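Local coordinates for mandelate racemase / muconate lactonizing enzyme, C-terminal domain protein (Pseudovibrio sp. JE062, PDB 4JHM) that is of unknown function but shares the two-domain build of the enolase superfamily, a capping N-terminal domain set against a TIM-barrel-like domain, at residues A[10-15]-A[39-44]; A[128-133]-A[316-321]; A[162-167]-A[191-196]; A[208-213]-A[238-243]. All blocks are in the same frame, centred on the assembly; numbering follows the deposited sequence.

Interaction 1. Residues A[10-15]-A[39-44]; sequences RVELYA and IVRLFT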
# COMPACT_ATOMS: atom_id res chain seq x y z
N ARG A 10 -22.20 -48.86 -9.44
CA ARG A 10 -21.07 -49.66 -8.99
C ARG A 10 -19.77 -48.87 -9.18
O ARG A 10 -19.67 -48.05 -10.10
CB ARG A 10 -21.03 -50.97 -9.80
CG ARG A 10 -19.72 -51.74 -9.77
CD ARG A 10 -19.66 -52.75 -10.91
NE ARG A 10 -18.44 -53.55 -10.91
CZ ARG A 10 -18.38 -54.82 -10.52
NH1 ARG A 10 -19.47 -55.45 -10.10
NH2 ARG A 10 -17.22 -55.46 -10.54
N VAL A 11 -18.79 -49.10 -8.32
CA VAL A 11 -17.48 -48.48 -8.49
C VAL A 11 -16.34 -49.47 -8.26
O VAL A 11 -16.42 -50.35 -7.40
CB VAL A 11 -17.30 -47.25 -7.57
CG1 VAL A 11 -18.58 -46.42 -7.52
CG2 VAL A 11 -16.88 -47.66 -6.17
N GLU A 12 -15.27 -49.33 -9.05
CA GLU A 12 -14.09 -50.18 -8.92
C GLU A 12 -12.85 -49.33 -8.73
O GLU A 12 -12.61 -48.39 -9.50
CB GLU A 12 -13.92 -51.04 -10.17
CG GLU A 12 -14.98 -52.12 -10.35
CD GLU A 12 -14.81 -52.88 -11.65
OE1 GLU A 12 -14.07 -52.41 -12.53
OE2 GLU A 12 -15.43 -53.95 -11.79
N LEU A 13 -12.05 -49.66 -7.72
CA LEU A 13 -10.82 -48.93 -7.48
C LEU A 13 -9.62 -49.78 -7.85
O LEU A 13 -9.58 -50.97 -7.54
CB LEU A 13 -10.72 -48.53 -6.01
CG LEU A 13 -11.90 -47.73 -5.45
CD1 LEU A 13 -11.56 -47.20 -4.07
CD2 LEU A 13 -12.28 -46.60 -6.40
N TYR A 14 -8.64 -49.17 -8.51
CA TYR A 14 -7.43 -49.88 -8.91
C TYR A 14 -6.17 -49.08 -8.60
O TYR A 14 -6.17 -47.85 -8.63
CB TYR A 14 -7.47 -50.21 -10.40
CG TYR A 14 -8.58 -51.15 -10.78
CD1 TYR A 14 -8.44 -52.52 -10.62
CD2 TYR A 14 -9.78 -50.67 -11.29
CE1 TYR A 14 -9.45 -53.38 -10.96
CE2 TYR A 14 -10.80 -51.53 -11.63
CZ TYR A 14 -10.63 -52.88 -11.46
OH TYR A 14 -11.64 -53.75 -11.80
N ALA A 15 -5.10 -49.80 -8.29
CA ALA A 15 -3.78 -49.21 -8.13
C ALA A 15 -2.79 -50.14 -8.81
O ALA A 15 -2.51 -51.24 -8.32
CB ALA A 15 -3.45 -49.06 -6.65
N ILE A 39 -6.85 -45.72 -10.49
CA ILE A 39 -7.98 -45.59 -11.39
C ILE A 39 -9.31 -45.80 -10.68
O ILE A 39 -9.50 -46.77 -9.95
CB ILE A 39 -7.88 -46.58 -12.56
CG1 ILE A 39 -6.75 -46.17 -13.50
CG2 ILE A 39 -9.20 -46.63 -13.32
CD1 ILE A 39 -6.48 -47.16 -14.61
N VAL A 40 -10.23 -44.86 -10.91
CA VAL A 40 -11.60 -44.98 -10.46
C VAL A 40 -12.50 -45.24 -11.66
O VAL A 40 -12.55 -44.43 -12.58
CB VAL A 40 -12.10 -43.68 -9.78
CG1 VAL A 40 -13.57 -43.81 -9.42
CG2 VAL A 40 -11.27 -43.37 -8.55
N ARG A 41 -13.18 -46.38 -11.65
CA ARG A 41 -14.13 -46.70 -12.71
C ARG A 41 -15.55 -46.70 -12.17
O ARG A 41 -15.91 -47.54 -11.34
CB ARG A 41 -13.81 -48.07 -13.33
CG ARG A 41 -14.19 -48.15 -14.81
CD ARG A 41 -14.94 -49.42 -15.15
NE ARG A 41 -14.07 -50.57 -15.31
CZ ARG A 41 -14.37 -51.64 -16.04
NH1 ARG A 41 -15.52 -51.70 -16.70
NH2 ARG A 41 -13.52 -52.65 -16.13
N LEU A 42 -16.37 -45.76 -12.64
CA LEU A 42 -17.75 -45.64 -12.17
C LEU A 42 -18.70 -46.31 -13.14
O LEU A 42 -18.54 -46.21 -14.36
CB LEU A 42 -18.14 -44.17 -12.03
CG LEU A 42 -17.31 -43.31 -11.08
CD1 LEU A 42 -17.69 -41.85 -11.24
CD2 LEU A 42 -17.49 -43.76 -9.63
N PHE A 43 -19.70 -47.00 -12.59
CA PHE A 43 -20.75 -47.63 -13.39
C PHE A 43 -22.09 -46.94 -13.11
O PHE A 43 -22.25 -46.29 -12.08
CB PHE A 43 -20.86 -49.11 -13.06
CG PHE A 43 -19.68 -49.94 -13.50
CD1 PHE A 43 -19.60 -50.44 -14.79
CD2 PHE A 43 -18.66 -50.24 -12.61
CE1 PHE A 43 -18.52 -51.21 -15.19
CE2 PHE A 43 -17.58 -51.01 -13.00
CZ PHE A 43 -17.51 -51.50 -14.29
N THR A 44 -23.04 -47.10 -14.03
CA THR A 44 -24.36 -46.50 -13.89
C THR A 44 -25.48 -47.52 -14.09
O THR A 44 -25.23 -48.72 -14.23
CB THR A 44 -24.56 -45.33 -14.88
OG1 THR A 44 -24.29 -45.79 -16.21
CG2 THR A 44 -23.62 -44.19 -14.55

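Interaction 2. Residues A[128-133]-A[316-321]; sequences GGARTK and AHDNCN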
# COMPACT_ATOMS: atom_id res chain seq x y z
N GLY A 128 -15.87 -25.96 -23.51
CA GLY A 128 -15.74 -24.85 -24.45
C GLY A 128 -15.54 -25.35 -25.86
O GLY A 128 -16.42 -26.01 -26.43
N GLY A 129 -14.37 -25.06 -26.43
CA GLY A 129 -14.07 -25.45 -27.79
C GLY A 129 -13.33 -24.34 -28.50
O GLY A 129 -13.94 -23.50 -29.17
N ALA A 130 -12.01 -24.32 -28.32
CA ALA A 130 -11.17 -23.31 -28.93
C ALA A 130 -10.24 -23.92 -29.96
O ALA A 130 -9.90 -23.28 -30.95
CB ALA A 130 -10.35 -22.61 -27.85
N ARG A 131 -9.82 -25.16 -29.71
CA ARG A 131 -8.89 -25.85 -30.58
C ARG A 131 -9.09 -27.34 -30.43
O ARG A 131 -9.59 -27.80 -29.40
CB ARG A 131 -7.44 -25.51 -30.24
CG ARG A 131 -7.25 -24.16 -29.55
CD ARG A 131 -6.95 -24.31 -28.07
NE ARG A 131 -5.52 -24.22 -27.85
CZ ARG A 131 -4.94 -23.97 -26.68
NH1 ARG A 131 -5.68 -23.77 -25.60
NH2 ARG A 131 -3.62 -23.90 -26.61
N THR A 132 -8.69 -28.10 -31.45
CA THR A 132 -8.78 -29.54 -31.40
C THR A 132 -7.38 -30.14 -31.23
O THR A 132 -7.21 -31.36 -31.11
CB THR A 132 -9.49 -30.09 -32.65
OG1 THR A 132 -10.08 -31.37 -32.36
CG2 THR A 132 -8.52 -30.22 -33.84
N LYS A 133 -6.37 -29.27 -31.22
CA LYS A 133 -4.98 -29.68 -31.03
C LYS A 133 -4.17 -28.56 -30.37
O LYS A 133 -4.64 -27.42 -30.30
CB LYS A 133 -4.34 -30.04 -32.37
CG LYS A 133 -4.17 -28.87 -33.33
CD LYS A 133 -3.42 -29.30 -34.58
CE LYS A 133 -3.26 -28.14 -35.56
NZ LYS A 133 -2.69 -28.58 -36.86
N ALA A 316 -10.50 -26.58 -24.45
CA ALA A 316 -11.74 -25.83 -24.29
C ALA A 316 -11.49 -24.33 -24.11
O ALA A 316 -12.40 -23.52 -24.30
CB ALA A 316 -12.52 -26.37 -23.10
N HIS A 317 -10.26 -23.96 -23.76
CA HIS A 317 -9.91 -22.56 -23.57
C HIS A 317 -8.71 -22.19 -24.44
O HIS A 317 -8.07 -23.07 -25.02
CB HIS A 317 -9.58 -22.29 -22.09
CG HIS A 317 -10.67 -22.70 -21.15
ND1 HIS A 317 -11.68 -21.84 -20.76
CD2 HIS A 317 -10.91 -23.87 -20.51
CE1 HIS A 317 -12.49 -22.47 -19.92
NE2 HIS A 317 -12.04 -23.70 -19.76
N ASP A 318 -8.41 -20.90 -24.53
CA ASP A 318 -7.27 -20.43 -25.33
C ASP A 318 -6.05 -20.14 -24.47
O ASP A 318 -4.92 -20.25 -24.95
CB ASP A 318 -7.65 -19.16 -26.09
CG ASP A 318 -8.62 -19.43 -27.22
OD1 ASP A 318 -8.32 -20.31 -28.05
OD2 ASP A 318 -9.66 -18.75 -27.28
N ASN A 319 -6.28 -19.76 -23.22
CA ASN A 319 -5.19 -19.33 -22.34
C ASN A 319 -4.37 -20.51 -21.79
O ASN A 319 -4.53 -20.91 -20.64
CB ASN A 319 -5.71 -18.45 -21.21
CG ASN A 319 -6.84 -19.09 -20.41
OD1 ASN A 319 -7.56 -19.96 -20.90
ND2 ASN A 319 -7.00 -18.65 -19.17
N CYS A 320 -3.49 -21.03 -22.64
CA CYS A 320 -2.56 -22.10 -22.30
C CYS A 320 -1.82 -22.40 -23.60
O CYS A 320 -2.46 -22.53 -24.64
CB CYS A 320 -3.27 -23.36 -21.79
SG CYS A 320 -2.24 -24.86 -21.68
N ASN A 321 -0.50 -22.49 -23.55
CA ASN A 321 0.31 -22.65 -24.76
C ASN A 321 0.73 -24.08 -25.05
O ASN A 321 0.93 -24.44 -26.20
CB ASN A 321 1.58 -21.80 -24.69
CG ASN A 321 1.30 -20.32 -24.64
OD1 ASN A 321 0.40 -19.82 -25.30
ND2 ASN A 321 2.09 -19.60 -23.86

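Interaction 3. Residues A[162-167]-A[191-196]; sequences TAIKLH and IRFMLD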
# COMPACT_ATOMS: atom_id res chain seq x y z
N THR A 162 8.52 -29.12 -30.45
CA THR A 162 8.79 -27.70 -30.65
C THR A 162 9.36 -27.05 -29.39
O THR A 162 9.79 -25.89 -29.41
CB THR A 162 7.49 -26.97 -31.01
OG1 THR A 162 6.40 -27.56 -30.28
CG2 THR A 162 7.22 -27.08 -32.50
N ALA A 163 9.35 -27.79 -28.29
CA ALA A 163 9.75 -27.25 -27.00
C ALA A 163 10.17 -28.38 -26.07
O ALA A 163 9.63 -29.48 -26.13
CB ALA A 163 8.61 -26.46 -26.38
N ILE A 164 11.14 -28.09 -25.21
CA ILE A 164 11.62 -29.08 -24.26
C ILE A 164 11.74 -28.49 -22.86
O ILE A 164 12.41 -27.47 -22.67
CB ILE A 164 13.00 -29.62 -24.68
CG1 ILE A 164 12.90 -30.28 -26.05
CG2 ILE A 164 13.52 -30.59 -23.64
CD1 ILE A 164 14.22 -30.82 -26.56
N LYS A 165 11.07 -29.11 -21.89
CA LYS A 165 11.27 -28.75 -20.50
C LYS A 165 12.21 -29.75 -19.85
O LYS A 165 11.83 -30.89 -19.59
CB LYS A 165 9.95 -28.70 -19.71
CG LYS A 165 10.17 -28.43 -18.23
CD LYS A 165 8.88 -28.26 -17.46
CE LYS A 165 8.23 -29.60 -17.11
NZ LYS A 165 6.88 -29.42 -16.52
N LEU A 166 13.43 -29.31 -19.60
CA LEU A 166 14.43 -30.15 -18.99
C LEU A 166 14.11 -30.36 -17.52
O LEU A 166 13.87 -29.40 -16.80
CB LEU A 166 15.80 -29.48 -19.09
CG LEU A 166 16.27 -29.05 -20.47
CD1 LEU A 166 17.39 -28.04 -20.35
CD2 LEU A 166 16.70 -30.26 -21.28
N HIS A 167 14.11 -31.60 -17.06
CA HIS A 167 14.22 -31.86 -15.64
C HIS A 167 15.70 -31.98 -15.34
O HIS A 167 16.45 -32.57 -16.12
CB HIS A 167 13.45 -33.11 -15.21
CG HIS A 167 11.99 -32.86 -15.03
ND1 HIS A 167 11.04 -33.36 -15.89
CD2 HIS A 167 11.31 -32.16 -14.09
CE1 HIS A 167 9.84 -32.98 -15.49
NE2 HIS A 167 9.98 -32.25 -14.40
N ILE A 191 14.12 -24.09 -31.05
CA ILE A 191 13.51 -24.89 -29.99
C ILE A 191 13.34 -24.06 -28.73
O ILE A 191 14.25 -23.32 -28.35
CB ILE A 191 14.37 -26.12 -29.65
CG1 ILE A 191 14.50 -27.04 -30.87
CG2 ILE A 191 13.76 -26.90 -28.49
CD1 ILE A 191 13.20 -27.67 -31.31
N ARG A 192 12.18 -24.19 -28.08
CA ARG A 192 11.88 -23.47 -26.85
C ARG A 192 12.26 -24.32 -25.64
O ARG A 192 11.82 -25.47 -25.53
CB ARG A 192 10.39 -23.13 -26.78
CG ARG A 192 9.86 -22.27 -27.92
CD ARG A 192 10.56 -20.93 -27.97
NE ARG A 192 10.53 -20.25 -26.67
CZ ARG A 192 11.29 -19.21 -26.34
NH1 ARG A 192 12.17 -18.72 -27.21
NH2 ARG A 192 11.19 -18.67 -25.14
N PHE A 193 13.06 -23.78 -24.73
CA PHE A 193 13.54 -24.53 -23.58
C PHE A 193 12.99 -24.01 -22.26
O PHE A 193 12.89 -22.80 -22.05
CB PHE A 193 15.07 -24.53 -23.52
CG PHE A 193 15.72 -25.43 -24.54
CD1 PHE A 193 15.89 -26.78 -24.28
CD2 PHE A 193 16.19 -24.92 -25.74
CE1 PHE A 193 16.50 -27.61 -25.21
CE2 PHE A 193 16.80 -25.74 -26.67
CZ PHE A 193 16.96 -27.09 -26.40
N MSE A 194 12.65 -24.95 -21.37
CA MSE A 194 12.15 -24.63 -20.03
C MSE A 194 12.94 -25.42 -19.03
O MSE A 194 13.59 -26.41 -19.37
CB MSE A 194 10.68 -25.00 -19.87
CG MSE A 194 9.77 -24.22 -20.80
SE MSE A 194 9.37 -25.26 -22.43
CE MSE A 194 7.40 -25.27 -22.30
N LEU A 195 12.89 -24.99 -17.77
CA LEU A 195 13.65 -25.63 -16.70
C LEU A 195 12.79 -25.80 -15.46
O LEU A 195 12.15 -24.84 -15.01
CB LEU A 195 14.87 -24.77 -16.37
CG LEU A 195 15.88 -25.36 -15.39
CD1 LEU A 195 16.49 -26.63 -15.96
CD2 LEU A 195 16.96 -24.33 -15.09
N ASP A 196 12.77 -27.01 -14.90
CA ASP A 196 12.06 -27.28 -13.65
C ASP A 196 13.06 -27.62 -12.53
O ASP A 196 13.73 -28.65 -12.58
CB ASP A 196 11.06 -28.43 -13.83
CG ASP A 196 10.30 -28.76 -12.56
OD1 ASP A 196 10.64 -28.21 -11.50
OD2 ASP A 196 9.35 -29.58 -12.61

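Interaction 4. Residues A[208-213]-A[238-243]; sequences KMAKWM and ANTDLE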
# COMPACT_ATOMS: atom_id res chain seq x y z
N LYS A 208 19.57 -15.77 -9.92
CA LYS A 208 20.71 -15.85 -10.81
C LYS A 208 20.35 -16.60 -12.09
O LYS A 208 20.68 -16.16 -13.20
CB LYS A 208 21.87 -16.55 -10.10
CG LYS A 208 23.24 -16.00 -10.46
CD LYS A 208 23.74 -15.00 -9.43
CE LYS A 208 24.32 -15.71 -8.22
NZ LYS A 208 25.16 -14.80 -7.40
N MSE A 209 19.66 -17.72 -11.94
CA MSE A 209 19.28 -18.56 -13.09
C MSE A 209 18.28 -17.86 -13.96
O MSE A 209 18.32 -17.99 -15.18
CB MSE A 209 18.68 -19.87 -12.58
CG MSE A 209 18.09 -20.72 -13.70
SE MSE A 209 19.49 -21.57 -14.81
CE MSE A 209 20.57 -22.42 -13.39
N ALA A 210 17.36 -17.13 -13.33
CA ALA A 210 16.28 -16.46 -14.05
C ALA A 210 16.84 -15.37 -14.95
O ALA A 210 16.48 -15.28 -16.13
CB ALA A 210 15.28 -15.88 -13.07
N LYS A 211 17.72 -14.54 -14.39
CA LYS A 211 18.40 -13.51 -15.15
C LYS A 211 19.15 -14.11 -16.33
O LYS A 211 19.15 -13.56 -17.43
CB LYS A 211 19.39 -12.74 -14.26
CG LYS A 211 18.73 -11.77 -13.30
CD LYS A 211 19.72 -10.69 -12.87
CE LYS A 211 19.20 -9.86 -11.70
NZ LYS A 211 17.94 -9.12 -12.00
N TRP A 212 19.77 -15.26 -16.12
CA TRP A 212 20.47 -15.95 -17.19
C TRP A 212 19.49 -16.49 -18.23
O TRP A 212 19.70 -16.33 -19.43
CB TRP A 212 21.32 -17.08 -16.63
CG TRP A 212 22.11 -17.80 -17.69
CD1 TRP A 212 23.42 -17.60 -18.00
CD2 TRP A 212 21.63 -18.82 -18.57
NE1 TRP A 212 23.79 -18.45 -19.03
CE2 TRP A 212 22.71 -19.20 -19.39
CE3 TRP A 212 20.39 -19.45 -18.74
CZ2 TRP A 212 22.58 -20.18 -20.36
CZ3 TRP A 212 20.27 -20.42 -19.71
CH2 TRP A 212 21.36 -20.78 -20.51
N MSE A 213 18.42 -17.14 -17.77
CA MSE A 213 17.42 -17.70 -18.67
C MSE A 213 16.77 -16.57 -19.43
O MSE A 213 16.37 -16.74 -20.58
CB MSE A 213 16.37 -18.51 -17.90
CG MSE A 213 16.94 -19.87 -17.52
SE MSE A 213 15.72 -20.83 -16.31
CE MSE A 213 14.13 -20.92 -17.46
N ALA A 238 8.87 -9.72 -10.45
CA ALA A 238 8.91 -8.26 -10.48
C ALA A 238 10.21 -7.73 -11.07
O ALA A 238 10.27 -6.58 -11.50
CB ALA A 238 8.69 -7.70 -9.09
N ASN A 239 11.25 -8.56 -11.09
CA ASN A 239 12.57 -8.10 -11.51
C ASN A 239 13.11 -8.76 -12.78
O ASN A 239 14.25 -8.52 -13.15
CB ASN A 239 13.57 -8.25 -10.37
CG ASN A 239 13.37 -7.22 -9.28
OD1 ASN A 239 13.99 -6.16 -9.29
ND2 ASN A 239 12.49 -7.52 -8.34
N THR A 240 12.29 -9.59 -13.43
CA THR A 240 12.64 -10.17 -14.73
C THR A 240 11.40 -10.24 -15.61
O THR A 240 10.29 -10.03 -15.14
CB THR A 240 13.21 -11.60 -14.62
OG1 THR A 240 12.13 -12.54 -14.56
CG2 THR A 240 14.10 -11.75 -13.39
N ASP A 241 11.61 -10.54 -16.88
CA ASP A 241 10.51 -10.70 -17.83
C ASP A 241 10.27 -12.18 -18.13
O ASP A 241 9.39 -12.54 -18.92
CB ASP A 241 10.82 -9.93 -19.11
CG ASP A 241 10.87 -8.43 -18.88
OD1 ASP A 241 10.31 -7.96 -17.86
OD2 ASP A 241 11.47 -7.71 -19.71
N LEU A 242 11.05 -13.03 -17.49
CA LEU A 242 10.95 -14.47 -17.67
C LEU A 242 9.68 -14.99 -17.01
O LEU A 242 9.38 -14.64 -15.87
CB LEU A 242 12.17 -15.14 -17.05
CG LEU A 242 12.28 -16.66 -17.16
CD1 LEU A 242 12.61 -17.05 -18.59
CD2 LEU A 242 13.33 -17.18 -16.19
N GLU A 243 8.95 -15.85 -17.72
CA GLU A 243 7.77 -16.49 -17.14
C GLU A 243 8.17 -17.33 -15.93
O GLU A 243 9.03 -18.22 -16.04
CB GLU A 243 7.08 -17.37 -18.20
CG GLU A 243 5.80 -18.07 -17.74
CD GLU A 243 5.07 -18.76 -18.88
OE1 GLU A 243 5.53 -18.65 -20.03
OE2 GLU A 243 4.04 -19.43 -18.62

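Interaction 1. Residues A[10-15]-A[39-44]
Glu12 meets Arg41 in an uncommon way: its OE1 sits over one face of the guanidinium, 3.3 Å from NE. With OE1 well out of the guanidinium plane (carboxylate and guanidinium planes stand 79° apart), the salt bridge rests on charge, not on a directed N-H. The other oxygen, OE2, takes a direct, in-plane bond: Arg10, in the same strand, donates from NH2 to the anti lone pair of Glu12 OE2 at 2.7 Å. Tyr14 OH adds a weak bond to OE1. Each arginine has a further anionic partner, Glu376 for Arg10 and Glu49 for Arg41, and Trp362 engages Arg41 by a cation-pi contact.

Phe43 lies beside this network. The Arg10 chain, extended with CG anti to the backbone N (chi1 163°), runs alongside the ring, and its NE lies 3.4 Å from Phe43 CE2. Glu12 CD reaches the same ring at its edge. The opposite face of the sheet is apolar: Val11 CG1 touches Leu42 CD2 at 3.6 Å and Leu13 CD2 approaches Val40 CG2, beneath helices 65-73 and 100-119.

Antiparallel backbone bonds join the strands, with Glu12 and Arg41 exchanging two of 3.0 Å. Such a helix-covered antiparallel sheet, joined here by C-terminal strand 369-376, is typical of the capping domain of the enolase superfamily.

Interaction 2. Residues A[128-133]-A[316-321]
Arg131 reaches across to the 316-321 loop and spreads its guanidinium between two backbone carbonyls. NH1 donates to His317 O at 2.6 Å, with that oxygen close to the guanidinium plane; NH2 donates to Cys320 O at 2.7 Å, its acceptor tilted 20° from the plane. The chain bends at chi2 (106°), which places CD, and again at chi3. Two bonds to separate carbonyls restrain the rotation of the guanidinium plane.

Ala130 points its CB at the second loop, against Asp318 OD1 and near His317 O. The Asp318 carboxylate turns its other oxygen, OD2, to Gln86 of the second subunit. The CB of His317 points away from the 128-133 loop; its ring stacks on Phe286 and NE2 bonds to Asn283.

The two glycines bring the backbones close. Gly129 N donates to Ala316 O at 3.3 Å, nearly straight at the hydrogen but well bent at the oxygen (C=O...N 104°), while Ala316 CB packs on Gly128 N.

Both loops follow helices and lead into parallel partners, strands 133-139 and 323-326. The contact thus belongs to the helix-to-strand turns at which a TIM-barrel-like sheet curls round to bring an early strand beside a late one.

Interaction 3. Residues A[162-167]-A[191-196]
Strands 163-167 and 192-196 run parallel, 23° apart, and are joined by alternating bonds in which Ile164 N donates to Arg192 O at 2.7 Å and Ile164 O accepts from Met194 N at 2.8 Å.

On the face of Ile164 and Leu166 the packing is apolar. The Ile164 side chain lies alongside that of Phe193, CB reaching CD1 at 4.1 Å, while Ile191 CG2 covers one face of the ring, offset toward its rim. Leu166 CB meets Leu195 CD1 farther along.

The other face is mixed. Lys165 and selenomethionine Met194 cross at about a right angle. Lys165 CG is anti to the backbone N (chi1 175°), which puts it beside Met194 CB at 3.8 Å. The NZ of Lys165 ends among Glu324, Glu222 and the hydroxyl of Tyr137, so this buried amine has several polar partners. His167 lies beside Asp196, its ring edge turned to OD2; the NE2 bond of 3.3 Å is weak. Firmer partners hold both groups: Thr140 O takes His167 ND1, and Ala198 N donates to Asp196 OD1.

Helix 172-186 connects the strands in a beta-alpha-beta crossover and packs on Phe193 and Leu195, while helix 149-159 covers Ile164 and Leu166. Strand 133-139 flanks 163-167, and 220-222 continues the parallel sheet beyond 192-196.

Interaction 4. Residues A[208-213]-A[238-243]
Apolar packing dominates, and Leu242 is its centre. CG of Leu242 is anti to the backbone N (chi1 -179°), and chi2 (72°) sets the methyl branches, of which CD2 meets the turn of helix from Ala210 to Met213. Leu242 CD2 touches Met213 CB and Ala210 O at 3.7 Å each, and Ala210 CB at 3.9 Å. The CD1 branch comes near Met213 CB as well, at 4.1 Å, and the side chains of Leu242 and selenomethionine Met213 cross obliquely. A looser apolar approach lies nearer the helix 230-239 end, where Thr240 CG2 faces Ala210 CB.

These residues join helix 203-215 to the segment that leaves helix 230-239 and enters strand 243-245. That is the recurring packing of consecutive beta-alpha units round a TIM barrel, a helix of one unit resting against the helix-to-strand link of the next. Strand 220-222 lies beneath, with Leu221 touching both Met213 and Leu242.

Polar interactions shape the link without bridging the two segments by any hydrogen bond. Thr240 OG1 accepts from Leu242 N at 3.2 Å, an ST turn, and is also bonded to Leu236 O. Asp241 N bonds to Glu214, on the same helix as Ala210.

No salt bridge joins the segments. Lys211 NZ stops 3.9 Å from Asn239 O, and Asp241 of the fourth subunit lies near that amine at long, weak ion-pair range.

Overall arrangement
The four contacts sample both domains. Interaction 1 stands apart, about 36 Å between centres from interaction 3 and on the opposite side of the chain's centre; its antiparallel strands carry a charged network on one face. Interactions 2, 3 and 4 serve the barrel, by loop-to-loop, strand-to-strand and helix-to-loop contact. Interactions 3 and 4 touch, Leu195 CD2 lying 3.8 Å from Met209 SE, where strand 192-196 and the following helix 203-215 pack together. No other chain reaches interactions 1 and 3, both largely buried, whereas 2 and 4 lie at subunit interfaces. Backbone bonding dominates interactions 1 and 3; interaction 2 adds arginine-carbonyl bonds to a single backbone bond, and interaction 4 is apolar.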